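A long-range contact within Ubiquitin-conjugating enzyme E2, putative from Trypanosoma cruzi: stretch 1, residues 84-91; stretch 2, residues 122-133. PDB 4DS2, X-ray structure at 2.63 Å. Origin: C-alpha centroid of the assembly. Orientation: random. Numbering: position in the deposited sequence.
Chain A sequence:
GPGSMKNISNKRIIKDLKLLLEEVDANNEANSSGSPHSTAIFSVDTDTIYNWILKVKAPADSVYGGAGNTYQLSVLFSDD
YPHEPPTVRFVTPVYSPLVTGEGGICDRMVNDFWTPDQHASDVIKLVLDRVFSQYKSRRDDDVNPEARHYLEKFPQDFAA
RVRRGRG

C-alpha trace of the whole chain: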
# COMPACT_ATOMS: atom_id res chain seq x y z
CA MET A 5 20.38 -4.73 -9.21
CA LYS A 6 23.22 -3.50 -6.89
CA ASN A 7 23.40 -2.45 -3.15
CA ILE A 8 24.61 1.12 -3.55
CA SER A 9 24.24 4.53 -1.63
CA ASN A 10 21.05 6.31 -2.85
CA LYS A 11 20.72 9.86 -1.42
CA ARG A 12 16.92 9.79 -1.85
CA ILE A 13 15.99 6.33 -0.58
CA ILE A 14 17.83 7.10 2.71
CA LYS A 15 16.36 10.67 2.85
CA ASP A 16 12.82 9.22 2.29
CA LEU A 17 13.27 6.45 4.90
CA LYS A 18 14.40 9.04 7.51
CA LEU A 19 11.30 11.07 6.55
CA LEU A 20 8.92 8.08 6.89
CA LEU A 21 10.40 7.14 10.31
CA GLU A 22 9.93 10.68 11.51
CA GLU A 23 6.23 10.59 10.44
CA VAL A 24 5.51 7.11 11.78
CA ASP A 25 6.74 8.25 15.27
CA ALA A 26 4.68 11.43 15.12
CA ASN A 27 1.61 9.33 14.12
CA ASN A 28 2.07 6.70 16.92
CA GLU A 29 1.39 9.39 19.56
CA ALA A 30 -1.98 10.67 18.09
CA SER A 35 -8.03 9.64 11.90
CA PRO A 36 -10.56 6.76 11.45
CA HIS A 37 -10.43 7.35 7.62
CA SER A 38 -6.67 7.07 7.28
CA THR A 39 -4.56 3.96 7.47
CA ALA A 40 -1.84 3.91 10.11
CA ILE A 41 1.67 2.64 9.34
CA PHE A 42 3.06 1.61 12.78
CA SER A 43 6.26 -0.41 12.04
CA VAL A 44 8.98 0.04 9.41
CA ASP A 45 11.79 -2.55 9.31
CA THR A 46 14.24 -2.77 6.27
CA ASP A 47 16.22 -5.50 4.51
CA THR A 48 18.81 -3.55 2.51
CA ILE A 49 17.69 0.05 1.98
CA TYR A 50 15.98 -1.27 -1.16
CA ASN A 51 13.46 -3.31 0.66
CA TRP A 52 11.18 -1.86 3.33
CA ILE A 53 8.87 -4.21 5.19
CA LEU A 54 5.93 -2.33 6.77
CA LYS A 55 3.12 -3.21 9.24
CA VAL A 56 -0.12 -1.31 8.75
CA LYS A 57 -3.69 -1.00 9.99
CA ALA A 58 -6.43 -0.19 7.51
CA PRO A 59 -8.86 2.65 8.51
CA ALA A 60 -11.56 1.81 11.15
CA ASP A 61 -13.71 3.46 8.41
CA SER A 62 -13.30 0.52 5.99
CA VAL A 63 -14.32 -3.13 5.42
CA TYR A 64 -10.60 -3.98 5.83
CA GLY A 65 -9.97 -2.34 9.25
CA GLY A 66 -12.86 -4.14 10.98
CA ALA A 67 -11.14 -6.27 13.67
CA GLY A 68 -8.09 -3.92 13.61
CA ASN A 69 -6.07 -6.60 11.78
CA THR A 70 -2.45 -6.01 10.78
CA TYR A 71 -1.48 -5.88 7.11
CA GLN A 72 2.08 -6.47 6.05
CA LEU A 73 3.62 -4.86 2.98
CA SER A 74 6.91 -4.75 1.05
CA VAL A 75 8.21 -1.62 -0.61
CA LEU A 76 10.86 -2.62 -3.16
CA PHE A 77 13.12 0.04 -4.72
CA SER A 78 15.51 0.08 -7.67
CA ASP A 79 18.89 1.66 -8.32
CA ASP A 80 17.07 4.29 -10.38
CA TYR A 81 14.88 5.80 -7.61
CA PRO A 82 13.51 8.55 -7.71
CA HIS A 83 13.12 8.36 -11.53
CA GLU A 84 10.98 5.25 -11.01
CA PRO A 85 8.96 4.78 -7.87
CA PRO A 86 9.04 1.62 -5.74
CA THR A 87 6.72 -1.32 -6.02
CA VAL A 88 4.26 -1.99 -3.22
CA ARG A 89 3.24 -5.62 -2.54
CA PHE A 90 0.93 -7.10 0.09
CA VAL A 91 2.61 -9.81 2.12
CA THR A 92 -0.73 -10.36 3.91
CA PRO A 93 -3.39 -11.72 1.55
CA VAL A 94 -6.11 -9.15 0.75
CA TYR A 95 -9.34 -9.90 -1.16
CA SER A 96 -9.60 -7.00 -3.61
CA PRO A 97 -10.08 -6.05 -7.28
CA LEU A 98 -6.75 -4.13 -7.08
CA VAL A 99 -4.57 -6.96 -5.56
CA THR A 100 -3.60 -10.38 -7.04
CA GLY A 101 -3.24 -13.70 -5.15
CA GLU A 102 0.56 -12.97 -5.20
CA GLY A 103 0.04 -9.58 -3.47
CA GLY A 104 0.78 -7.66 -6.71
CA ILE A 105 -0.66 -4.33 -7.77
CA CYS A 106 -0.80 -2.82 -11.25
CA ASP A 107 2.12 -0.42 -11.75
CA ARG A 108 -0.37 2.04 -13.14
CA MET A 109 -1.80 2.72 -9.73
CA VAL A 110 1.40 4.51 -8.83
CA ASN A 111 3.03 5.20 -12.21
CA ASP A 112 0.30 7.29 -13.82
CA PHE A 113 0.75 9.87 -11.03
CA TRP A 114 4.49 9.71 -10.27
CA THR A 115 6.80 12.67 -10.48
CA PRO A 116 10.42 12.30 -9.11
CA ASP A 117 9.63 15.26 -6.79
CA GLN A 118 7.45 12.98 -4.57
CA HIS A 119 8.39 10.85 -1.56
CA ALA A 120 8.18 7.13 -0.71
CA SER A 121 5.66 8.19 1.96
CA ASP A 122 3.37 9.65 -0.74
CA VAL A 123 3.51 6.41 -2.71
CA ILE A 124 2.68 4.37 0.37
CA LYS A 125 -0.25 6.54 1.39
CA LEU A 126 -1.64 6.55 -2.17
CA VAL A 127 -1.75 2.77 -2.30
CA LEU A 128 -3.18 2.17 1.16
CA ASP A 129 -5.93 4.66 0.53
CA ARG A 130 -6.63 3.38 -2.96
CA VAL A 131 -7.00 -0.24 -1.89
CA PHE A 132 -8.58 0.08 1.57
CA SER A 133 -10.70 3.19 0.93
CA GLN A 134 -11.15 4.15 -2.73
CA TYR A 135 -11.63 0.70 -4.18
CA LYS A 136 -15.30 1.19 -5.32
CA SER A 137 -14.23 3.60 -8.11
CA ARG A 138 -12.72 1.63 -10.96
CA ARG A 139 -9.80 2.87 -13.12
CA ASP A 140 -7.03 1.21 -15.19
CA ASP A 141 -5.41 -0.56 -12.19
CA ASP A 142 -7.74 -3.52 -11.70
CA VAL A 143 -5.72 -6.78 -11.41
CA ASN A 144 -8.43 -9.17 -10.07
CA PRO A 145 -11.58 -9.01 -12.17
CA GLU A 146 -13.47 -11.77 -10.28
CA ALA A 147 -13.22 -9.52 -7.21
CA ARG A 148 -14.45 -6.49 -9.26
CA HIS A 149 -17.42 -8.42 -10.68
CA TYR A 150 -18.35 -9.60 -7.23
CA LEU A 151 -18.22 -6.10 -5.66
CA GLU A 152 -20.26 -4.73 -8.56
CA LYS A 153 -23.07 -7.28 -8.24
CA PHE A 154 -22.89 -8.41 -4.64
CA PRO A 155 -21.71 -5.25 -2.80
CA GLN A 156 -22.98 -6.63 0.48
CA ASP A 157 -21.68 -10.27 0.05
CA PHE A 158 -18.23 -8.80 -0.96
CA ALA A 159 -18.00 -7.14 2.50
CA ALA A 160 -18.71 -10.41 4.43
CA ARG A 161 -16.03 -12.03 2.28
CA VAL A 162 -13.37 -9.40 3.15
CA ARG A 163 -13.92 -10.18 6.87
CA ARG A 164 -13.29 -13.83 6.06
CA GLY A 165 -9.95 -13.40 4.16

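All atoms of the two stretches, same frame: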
# COMPACT_ATOMS: atom_id res chain seq x y z
N GLU A 84 12.16 6.15 -11.17
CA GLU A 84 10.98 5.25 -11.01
C GLU A 84 10.67 4.99 -9.56
O GLU A 84 11.57 4.71 -8.78
CB GLU A 84 11.10 3.86 -11.67
CG GLU A 84 11.28 3.92 -13.17
CD GLU A 84 12.71 4.29 -13.48
OE1 GLU A 84 13.54 3.62 -12.82
OE2 GLU A 84 12.98 5.22 -14.30
N PRO A 85 9.37 5.00 -9.22
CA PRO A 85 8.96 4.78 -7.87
C PRO A 85 9.06 3.30 -7.50
O PRO A 85 9.21 2.46 -8.37
CB PRO A 85 7.50 5.25 -7.87
CG PRO A 85 7.01 5.02 -9.25
CD PRO A 85 8.21 5.01 -10.15
N PRO A 86 8.96 3.00 -6.21
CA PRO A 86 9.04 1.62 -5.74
C PRO A 86 7.77 0.87 -6.00
O PRO A 86 6.74 1.45 -6.25
CB PRO A 86 9.14 1.79 -4.23
CG PRO A 86 8.39 3.05 -3.98
CD PRO A 86 8.80 3.94 -5.10
N THR A 87 7.84 -0.43 -5.86
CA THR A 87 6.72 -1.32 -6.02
C THR A 87 6.21 -1.60 -4.62
O THR A 87 6.99 -1.89 -3.71
CB THR A 87 7.17 -2.61 -6.73
OG1 THR A 87 7.31 -2.32 -8.12
CG2 THR A 87 6.17 -3.76 -6.58
N VAL A 88 4.91 -1.48 -4.44
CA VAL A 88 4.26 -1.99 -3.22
C VAL A 88 3.65 -3.37 -3.50
O VAL A 88 3.17 -3.64 -4.63
CB VAL A 88 3.25 -0.97 -2.68
CG1 VAL A 88 2.62 -1.40 -1.35
CG2 VAL A 88 3.95 0.38 -2.50
N ARG A 89 3.72 -4.24 -2.48
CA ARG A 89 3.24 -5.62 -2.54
C ARG A 89 2.61 -5.94 -1.21
O ARG A 89 3.13 -5.52 -0.19
CB ARG A 89 4.41 -6.55 -2.78
CG ARG A 89 4.09 -7.93 -3.37
CD ARG A 89 5.33 -8.51 -4.06
NE ARG A 89 5.24 -9.95 -4.35
CZ ARG A 89 5.12 -10.50 -5.57
NH1 ARG A 89 5.04 -9.75 -6.67
NH2 ARG A 89 5.06 -11.83 -5.71
N PHE A 90 1.49 -6.64 -1.19
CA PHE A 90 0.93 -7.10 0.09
C PHE A 90 1.55 -8.42 0.42
O PHE A 90 1.51 -9.32 -0.44
CB PHE A 90 -0.59 -7.18 0.03
CG PHE A 90 -1.23 -5.84 0.04
CD1 PHE A 90 -1.28 -5.07 -1.12
CD2 PHE A 90 -1.70 -5.27 1.22
CE1 PHE A 90 -1.83 -3.81 -1.10
CE2 PHE A 90 -2.27 -4.01 1.23
CZ PHE A 90 -2.33 -3.28 0.07
N VAL A 91 2.15 -8.53 1.61
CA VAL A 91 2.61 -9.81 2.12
C VAL A 91 1.41 -10.55 2.71
O VAL A 91 1.28 -11.75 2.49
CB VAL A 91 3.70 -9.69 3.19
CG1 VAL A 91 4.00 -11.07 3.80
CG2 VAL A 91 4.97 -9.06 2.62
N ASP A 122 4.51 9.28 0.13
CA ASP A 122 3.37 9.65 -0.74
C ASP A 122 2.88 8.45 -1.53
O ASP A 122 1.70 8.20 -1.63
CB ASP A 122 3.78 10.82 -1.65
CG ASP A 122 4.19 12.09 -0.84
OD1 ASP A 122 3.75 12.24 0.32
OD2 ASP A 122 4.99 12.94 -1.33
N VAL A 123 3.81 7.64 -2.02
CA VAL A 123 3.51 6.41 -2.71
C VAL A 123 2.79 5.41 -1.81
O VAL A 123 1.89 4.66 -2.24
CB VAL A 123 4.81 5.72 -3.19
CG1 VAL A 123 4.50 4.36 -3.81
CG2 VAL A 123 5.62 6.63 -4.11
N ILE A 124 3.22 5.36 -0.55
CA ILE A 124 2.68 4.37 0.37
C ILE A 124 1.28 4.77 0.76
O ILE A 124 0.39 3.93 0.82
CB ILE A 124 3.58 4.14 1.61
CG1 ILE A 124 5.00 3.69 1.19
CG2 ILE A 124 2.96 3.08 2.53
CD1 ILE A 124 6.08 3.92 2.25
N LYS A 125 1.07 6.06 1.01
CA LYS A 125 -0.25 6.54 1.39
C LYS A 125 -1.23 6.44 0.23
O LYS A 125 -2.39 6.18 0.46
CB LYS A 125 -0.18 7.95 1.95
CG LYS A 125 0.60 8.01 3.27
CD LYS A 125 0.47 9.37 3.97
CE LYS A 125 1.78 9.85 4.60
NZ LYS A 125 2.52 10.67 3.60
N LEU A 126 -0.76 6.62 -0.99
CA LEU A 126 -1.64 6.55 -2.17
C LEU A 126 -2.22 5.16 -2.34
O LEU A 126 -3.38 5.01 -2.72
CB LEU A 126 -0.93 6.98 -3.47
CG LEU A 126 -1.77 6.78 -4.74
CD1 LEU A 126 -1.29 7.64 -5.88
CD2 LEU A 126 -1.82 5.31 -5.18
N VAL A 127 -1.39 4.16 -2.07
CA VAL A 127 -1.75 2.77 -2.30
C VAL A 127 -2.66 2.24 -1.23
O VAL A 127 -3.61 1.49 -1.54
CB VAL A 127 -0.53 1.83 -2.32
CG1 VAL A 127 -0.98 0.39 -2.13
CG2 VAL A 127 0.26 2.01 -3.62
N LEU A 128 -2.37 2.61 0.02
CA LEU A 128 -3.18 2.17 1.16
C LEU A 128 -4.58 2.72 1.05
O LEU A 128 -5.56 2.00 1.24
CB LEU A 128 -2.56 2.61 2.47
CG LEU A 128 -1.20 1.98 2.81
CD1 LEU A 128 -0.53 2.80 3.92
CD2 LEU A 128 -1.36 0.52 3.18
N ASP A 129 -4.67 4.00 0.71
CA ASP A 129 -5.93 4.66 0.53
C ASP A 129 -6.71 4.10 -0.67
O ASP A 129 -7.95 3.92 -0.63
CB ASP A 129 -5.70 6.16 0.31
CG ASP A 129 -6.93 6.87 -0.21
OD1 ASP A 129 -7.99 6.85 0.50
OD2 ASP A 129 -6.85 7.42 -1.33
N ARG A 130 -6.00 3.87 -1.75
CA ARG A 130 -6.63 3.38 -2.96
C ARG A 130 -7.28 2.03 -2.73
O ARG A 130 -8.40 1.79 -3.12
CB ARG A 130 -5.59 3.33 -4.09
CG ARG A 130 -6.04 2.67 -5.35
CD ARG A 130 -7.23 3.35 -5.96
NE ARG A 130 -7.58 2.66 -7.19
CZ ARG A 130 -8.72 2.84 -7.86
NH1 ARG A 130 -9.64 3.69 -7.40
NH2 ARG A 130 -8.93 2.17 -8.99
N VAL A 131 -6.55 1.14 -2.07
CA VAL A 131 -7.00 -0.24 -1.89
C VAL A 131 -8.01 -0.42 -0.74
O VAL A 131 -9.04 -1.11 -0.89
CB VAL A 131 -5.79 -1.14 -1.71
CG1 VAL A 131 -6.22 -2.56 -1.33
CG2 VAL A 131 -5.00 -1.11 -3.01
N PHE A 132 -7.73 0.22 0.40
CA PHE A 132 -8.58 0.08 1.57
C PHE A 132 -9.82 0.98 1.55
O PHE A 132 -10.85 0.67 2.20
CB PHE A 132 -7.75 0.39 2.83
CG PHE A 132 -6.73 -0.66 3.19
CD1 PHE A 132 -6.91 -2.01 2.84
CD2 PHE A 132 -5.61 -0.31 3.93
CE1 PHE A 132 -5.99 -2.97 3.20
CE2 PHE A 132 -4.70 -1.28 4.31
CZ PHE A 132 -4.89 -2.60 3.95
N SER A 133 -9.71 2.12 0.85
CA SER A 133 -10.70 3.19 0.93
C SER A 133 -11.32 3.64 -0.38
O SER A 133 -12.49 3.95 -0.39
CB SER A 133 -10.13 4.37 1.68
OG SER A 133 -10.24 4.10 3.06

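Packing of strand 87-90 against helix 122-132 in the putative ubiquitin-conjugating enzyme E2 of Trypanosoma cruzi. The two elements run in broadly the same direction, their axes 41° apart and 9.6 Å at closest approach, and the contact is entirely apolar: no hydrogen bond or salt bridge crosses it, and 344 Å² of surface is buried between the two stretches, loop prolines included, both sides summed. Phe90, Val88 and Val123 cover the most.

Phe90 contributes the largest share, 81 Å². With chi1 at -73° (m), its ring reaches over the C-terminal half of the helix and touches three residues there. Phe90 CE1 lies 4.4 Å from Val127 CG1, and Phe90 CZ lies 4.2 Å from Val131 CG1; these valines are one helical turn apart, so a single ring can span both. At the ring's edge, near its plane, Phe90 CE2 meets Phe132 CZ at 4.0 Å. The CA-to-CB bond of Phe132 points sideways, but the length of the side chain brings its end to the strand. A long, flat, apolar side chain suits position 90, where the ring touches three helix residues at once.

Val88, two residues earlier and buried, faces the helix as Phe90 does. Its chi1 is t; Val88 CG2 lies 4.2 Å from both Val123 CG1 and Val127 CG2, and Val88 CG1 lies 4.1 Å from Val127 CG1. The backbones are near here, with Val88 CA 7.5 Å from Ile124 CA, and compact branched side chains fill the gap between them.

Val123 anchors the N-terminal end of the contact and covers 59 Å² on its own account. Besides Val88, it touches both prolines: Val123 CG1 lies 4.1 Å from Pro86 CG, and Val123 CG2 lies 4.3 Å from Pro86 CD and 4.4 Å from Pro85 CB. The two prolines, just before the strand, offer rigid apolar rings to the valine.

The pattern follows from the two backbones. In the strand, side chains alternate: Val88 and Phe90 point toward the helix, whereas Thr87 and Arg89 point away and are exposed, as suits their polar groups. In the helix, Val123, Val127 and Val131 recur every four residues and so form a row along one side. Backbone hydrogen bonds link them in succession, Val127 N to Val123 O at 3.3 Å (weak) and Val131 N to Val127 O at 3.0 Å. Lys125 and Asp122, out of reach of the strand, instead form a long salt bridge within the helix, Lys125 NZ to Asp122 OD1, 3.8 Å.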